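Local coordinates for avirulence protein AVRPPH3 (Pseudomonas syringae pv. phaseolicola, PDB 1UKF) that acts as a papain-like cysteine protease of the C58 family, a bacterial avirulence factor that cleaves itself and interacts with the host protein PBS1 in infected plant cells, at residues S102-S116 and R157-D169. Sequence-based numbering, arbitrary orientation.
Sequences SAQLGQTVAHDVAQS and RSAAPQLIKGLID
With CG1 of I164 anti to its carbonyl carbon (chi1 -60°) and the chain then extended, CD1 is carried into helix 102-113, while S102 at chi1 59° turns OG toward K165 and D169. The I164 side chain is a knob in the hole formed by G106, V109, A110 and V113: CD1 lies 3.8 Å from V109 CG1 and meets V113 CG2 tip to tip, and CG2 packs on the CA of G106 at 3.8 Å. G106 has no side chain, and its CA lies 4.6 Å from K165 CA. The axes of helices 102-113 and 160-169 approach to 7.7 Å at 127°, and the bare G106 backbone is consistent with so close an approach. Toward the C-terminal end of helix 102-113 A110 CB touches P161 CG at 3.6 Å, and A114 CB meets A160 CB at the same distance; toward its N-terminal end L105 CD2 crosses I168 CD1 at about a right angle. R157 extends the contact beyond the helix, its CD 3.5 Å from A114 O, while its NH1 bonds to G140 O. At the far end S102 OG donates to the syn lone pair of D169 OD1 (2.8 Å), and K165 NZ forms a salt bridge with D169 OD2 (2.8 Å). A water links A103 O with P161 O, weakly at the latter. V113, A160 and L163 touch F143, placing both helices against the antiparallel sheet of the papain-like fold. The chemistry is thus an apolar core closed at one end by an ion pair whose opposite charges probably offset one another, with S102 giving D169 a hydrogen bond and taking a weak one from K165.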
loop_
_atom_site.group_PDB
_atom_site.type_symbol
_atom_site.label_atom_id
_atom_site.label_comp_id
_atom_site.label_asym_id
_atom_site.label_seq_id
_atom_site.Cartn_x
_atom_site.Cartn_y
_atom_site.Cartn_z
ATOM N N SER A 102 -3.197 -17.024 7.209
ATOM C CA SER A 102 -3.350 -15.634 6.807
ATOM C C SER A 102 -3.762 -14.768 7.996
ATOM O O SER A 102 -3.588 -13.549 7.981
ATOM C CB SER A 102 -4.385 -15.521 5.681
ATOM O OG SER A 102 -5.644 -16.032 6.075
ATOM N N ALA A 103 -4.305 -15.402 9.029
ATOM C CA ALA A 103 -4.716 -14.675 10.223
ATOM C C ALA A 103 -3.469 -14.192 10.950
ATOM O O ALA A 103 -3.430 -13.068 11.449
ATOM C CB ALA A 103 -5.541 -15.574 11.134
ATOM N N GLN A 104 -2.448 -15.044 11.003
ATOM C CA GLN A 104 -1.197 -14.694 11.665
ATOM C C GLN A 104 -0.522 -13.539 10.937
ATOM O O GLN A 104 -0.072 -12.577 11.561
ATOM C CB GLN A 104 -0.250 -15.897 11.700
ATOM C CG GLN A 104 1.057 -15.625 12.431
ATOM C CD GLN A 104 2.011 -16.804 12.395
ATOM O OE1 GLN A 104 1.671 -17.907 12.820
ATOM N NE2 GLN A 104 3.218 -16.572 11.890
ATOM N N LEU A 105 -0.449 -13.638 9.613
ATOM C CA LEU A 105 0.163 -12.591 8.805
ATOM C C LEU A 105 -0.599 -11.287 9.008
ATOM O O LEU A 105 -0.002 -10.239 9.257
ATOM C CB LEU A 105 0.147 -12.985 7.324
ATOM C CG LEU A 105 0.638 -11.942 6.315
ATOM C CD1 LEU A 105 2.037 -11.483 6.681
ATOM C CD2 LEU A 105 0.618 -12.542 4.917
ATOM N N GLY A 106 -1.922 -11.365 8.907
ATOM C CA GLY A 106 -2.751 -10.189 9.092
ATOM C C GLY A 106 -2.571 -9.575 10.466
ATOM O O GLY A 106 -2.554 -8.356 10.609
ATOM N N GLN A 107 -2.433 -10.423 11.482
ATOM C CA GLN A 107 -2.252 -9.951 12.849
ATOM C C GLN A 107 -0.924 -9.225 13.030
ATOM O O GLN A 107 -0.875 -8.142 13.618
ATOM C CB GLN A 107 -2.330 -11.125 13.829
ATOM C CG GLN A 107 -2.074 -10.737 15.277
ATOM C CD GLN A 107 -3.041 -9.679 15.773
ATOM O OE1 GLN A 107 -4.253 -9.893 15.796
ATOM N NE2 GLN A 107 -2.507 -8.530 16.171
ATOM N N THR A 108 0.153 -9.821 12.528
ATOM C CA THR A 108 1.473 -9.218 12.651
ATOM C C THR A 108 1.529 -7.873 11.939
ATOM O O THR A 108 2.016 -6.888 12.492
ATOM C CB THR A 108 2.566 -10.139 12.075
ATOM O OG1 THR A 108 2.554 -11.385 12.783
ATOM C CG2 THR A 108 3.938 -9.495 12.218
ATOM N N VAL A 109 1.028 -7.832 10.709
ATOM C CA VAL A 109 1.033 -6.593 9.944
ATOM C C VAL A 109 0.145 -5.544 10.609
ATOM O O VAL A 109 0.511 -4.375 10.691
ATOM C CB VAL A 109 0.565 -6.836 8.489
ATOM C CG1 VAL A 109 0.462 -5.511 7.743
ATOM C CG2 VAL A 109 1.552 -7.757 7.778
ATOM N N ALA A 110 -1.018 -5.966 11.097
ATOM C CA ALA A 110 -1.939 -5.047 11.759
ATOM C C ALA A 110 -1.289 -4.416 12.987
ATOM O O ALA A 110 -1.466 -3.227 13.254
ATOM C CB ALA A 110 -3.211 -5.782 12.164
ATOM N N HIS A 111 -0.540 -5.215 13.739
ATOM C CA HIS A 111 0.131 -4.706 14.928
ATOM C C HIS A 111 1.114 -3.608 14.543
ATOM O O HIS A 111 1.339 -2.663 15.305
ATOM C CB HIS A 111 0.878 -5.833 15.645
ATOM C CG HIS A 111 1.672 -5.370 16.826
ATOM N ND1 HIS A 111 1.090 -4.820 17.947
ATOM C CD2 HIS A 111 3.007 -5.367 17.055
ATOM C CE1 HIS A 111 2.033 -4.497 18.817
ATOM N NE2 HIS A 111 3.204 -4.819 18.299
ATOM N N ASP A 112 1.693 -3.728 13.353
ATOM C CA ASP A 112 2.657 -2.741 12.885
ATOM C C ASP A 112 2.019 -1.498 12.270
ATOM O O ASP A 112 2.493 -0.383 12.490
ATOM C CB ASP A 112 3.600 -3.349 11.837
ATOM C CG ASP A 112 4.399 -4.524 12.366
ATOM O OD1 ASP A 112 4.829 -4.481 13.537
ATOM O OD2 ASP A 112 4.615 -5.485 11.595
ATOM N N VAL A 113 0.942 -1.687 11.513
ATOM C CA VAL A 113 0.314 -0.574 10.812
ATOM C C VAL A 113 -0.928 0.052 11.421
ATOM O O VAL A 113 -1.231 1.215 11.146
ATOM C CB VAL A 113 -0.004 -0.973 9.343
ATOM C CG1 VAL A 113 1.241 -1.560 8.692
ATOM C CG2 VAL A 113 -1.155 -1.971 9.293
ATOM N N ALA A 114 -1.650 -0.706 12.238
ATOM C CA ALA A 114 -2.860 -0.189 12.861
ATOM C C ALA A 114 -2.581 0.451 14.218
ATOM O O ALA A 114 -3.115 0.022 15.242
ATOM C CB ALA A 114 -3.889 -1.303 13.006
ATOM N N GLN A 115 -1.729 1.470 14.219
ATOM C CA GLN A 115 -1.395 2.212 15.432
ATOM C C GLN A 115 -1.670 3.668 15.072
ATOM O O GLN A 115 -1.272 4.139 14.005
ATOM C CB GLN A 115 0.080 2.027 15.806
ATOM C CG GLN A 115 0.509 0.572 15.983
ATOM C CD GLN A 115 -0.073 -0.093 17.222
ATOM O OE1 GLN A 115 0.040 -1.308 17.394
ATOM N NE2 GLN A 115 -0.684 0.698 18.095
ATOM N N SER A 116 -2.360 4.378 15.955
ATOM C CA SER A 116 -2.712 5.763 15.695
ATOM C C SER A 116 -1.550 6.622 15.208
ATOM O O SER A 116 -0.454 6.592 15.774
ATOM C CB SER A 116 -3.328 6.386 16.950
ATOM O OG SER A 116 -3.852 7.666 16.659
ATOM N N ARG A 157 -9.211 0.026 14.599
ATOM C CA ARG A 157 -7.889 -0.558 14.759
ATOM C C ARG A 157 -8.090 -2.008 15.211
ATOM O O ARG A 157 -7.324 -2.897 14.846
ATOM C CB ARG A 157 -7.064 0.215 15.799
ATOM C CG ARG A 157 -6.856 1.688 15.468
ATOM C CD ARG A 157 -5.669 2.283 16.225
ATOM N NE ARG A 157 -5.743 2.108 17.674
ATOM C CZ ARG A 157 -6.014 3.076 18.546
ATOM N NH1 ARG A 157 -6.255 4.312 18.132
ATOM N NH2 ARG A 157 -6.009 2.810 19.845
ATOM N N SER A 158 -9.149 -2.235 15.987
ATOM C CA SER A 158 -9.477 -3.560 16.505
ATOM C C SER A 158 -9.670 -4.616 15.420
ATOM O O SER A 158 -9.219 -5.755 15.559
ATOM C CB SER A 158 -10.760 -3.501 17.348
ATOM O OG SER A 158 -10.646 -2.589 18.425
ATOM N N ALA A 159 -10.347 -4.233 14.341
ATOM C CA ALA A 159 -10.640 -5.156 13.247
ATOM C C ALA A 159 -9.623 -5.166 12.110
ATOM O O ALA A 159 -9.785 -5.902 11.137
ATOM C CB ALA A 159 -12.030 -4.859 12.694
ATOM N N ALA A 160 -8.571 -4.365 12.232
ATOM C CA ALA A 160 -7.550 -4.307 11.193
ATOM C C ALA A 160 -6.993 -5.688 10.822
ATOM O O ALA A 160 -6.737 -5.958 9.654
ATOM C CB ALA A 160 -6.418 -3.377 11.621
ATOM N N PRO A 161 -6.788 -6.576 11.809
ATOM C CA PRO A 161 -6.260 -7.900 11.459
ATOM C C PRO A 161 -7.172 -8.646 10.487
ATOM O O PRO A 161 -6.698 -9.358 9.602
ATOM C CB PRO A 161 -6.178 -8.606 12.811
ATOM C CG PRO A 161 -5.898 -7.487 13.755
ATOM C CD PRO A 161 -6.836 -6.401 13.273
ATOM N N GLN A 162 -8.480 -8.476 10.666
ATOM C CA GLN A 162 -9.472 -9.134 9.823
ATOM C C GLN A 162 -9.457 -8.549 8.419
ATOM O O GLN A 162 -9.591 -9.273 7.435
ATOM C CB GLN A 162 -10.861 -8.989 10.436
ATOM N N LEU A 163 -9.299 -7.233 8.331
ATOM C CA LEU A 163 -9.258 -6.561 7.040
ATOM C C LEU A 163 -8.018 -6.998 6.266
ATOM O O LEU A 163 -8.107 -7.366 5.096
ATOM C CB LEU A 163 -9.263 -5.040 7.237
ATOM C CG LEU A 163 -8.947 -4.138 6.037
ATOM C CD1 LEU A 163 -9.692 -4.606 4.795
ATOM C CD2 LEU A 163 -9.324 -2.705 6.388
ATOM N N ILE A 164 -6.864 -6.980 6.922
ATOM C CA ILE A 164 -5.635 -7.382 6.255
ATOM C C ILE A 164 -5.681 -8.856 5.849
ATOM O O ILE A 164 -5.256 -9.209 4.749
ATOM C CB ILE A 164 -4.411 -7.105 7.146
ATOM C CG1 ILE A 164 -4.349 -5.605 7.453
ATOM C CG2 ILE A 164 -3.133 -7.560 6.443
ATOM C CD1 ILE A 164 -3.257 -5.213 8.419
ATOM N N LYS A 165 -6.195 -9.719 6.722
ATOM C CA LYS A 165 -6.294 -11.135 6.382
ATOM C C LYS A 165 -7.170 -11.275 5.139
ATOM O O LYS A 165 -6.868 -12.057 4.239
ATOM C CB LYS A 165 -6.906 -11.933 7.538
ATOM C CG LYS A 165 -7.053 -13.423 7.240
ATOM C CD LYS A 165 -7.684 -14.166 8.411
ATOM C CE LYS A 165 -7.672 -15.674 8.186
ATOM N NZ LYS A 165 -8.437 -16.077 6.972
ATOM N N GLY A 166 -8.258 -10.511 5.099
ATOM C CA GLY A 166 -9.155 -10.561 3.959
ATOM C C GLY A 166 -8.459 -10.199 2.659
ATOM O O GLY A 166 -8.707 -10.812 1.620
ATOM N N LEU A 167 -7.583 -9.200 2.710
ATOM C CA LEU A 167 -6.856 -8.773 1.525
ATOM C C LEU A 167 -5.906 -9.877 1.068
ATOM O O LEU A 167 -5.812 -10.175 -0.121
ATOM C CB LEU A 167 -6.072 -7.492 1.820
ATOM C CG LEU A 167 -5.540 -6.772 0.582
ATOM C CD1 LEU A 167 -6.710 -6.322 -0.284
ATOM C CD2 LEU A 167 -4.705 -5.569 0.997
ATOM N N ILE A 168 -5.200 -10.483 2.016
ATOM C CA ILE A 168 -4.279 -11.560 1.689
ATOM C C ILE A 168 -5.038 -12.731 1.065
ATOM O O ILE A 168 -4.613 -13.283 0.051
ATOM C CB ILE A 168 -3.531 -12.066 2.943
ATOM C CG1 ILE A 168 -2.671 -10.942 3.522
ATOM C CG2 ILE A 168 -2.661 -13.272 2.586
ATOM C CD1 ILE A 168 -1.603 -10.426 2.577
ATOM N N ASP A 169 -6.162 -13.105 1.670
ATOM C CA ASP A 169 -6.954 -14.214 1.149
ATOM C C ASP A 169 -7.481 -13.899 -0.243
ATOM O O ASP A 169 -7.598 -14.788 -1.087
ATOM C CB ASP A 169 -8.127 -14.534 2.079
ATOM C CG ASP A 169 -7.679 -15.071 3.423
ATOM O OD1 ASP A 169 -6.596 -15.688 3.492
ATOM O OD2 ASP A 169 -8.423 -14.885 4.407
HETATM O O HOH W 1 -6.088 -11.675 11.326
#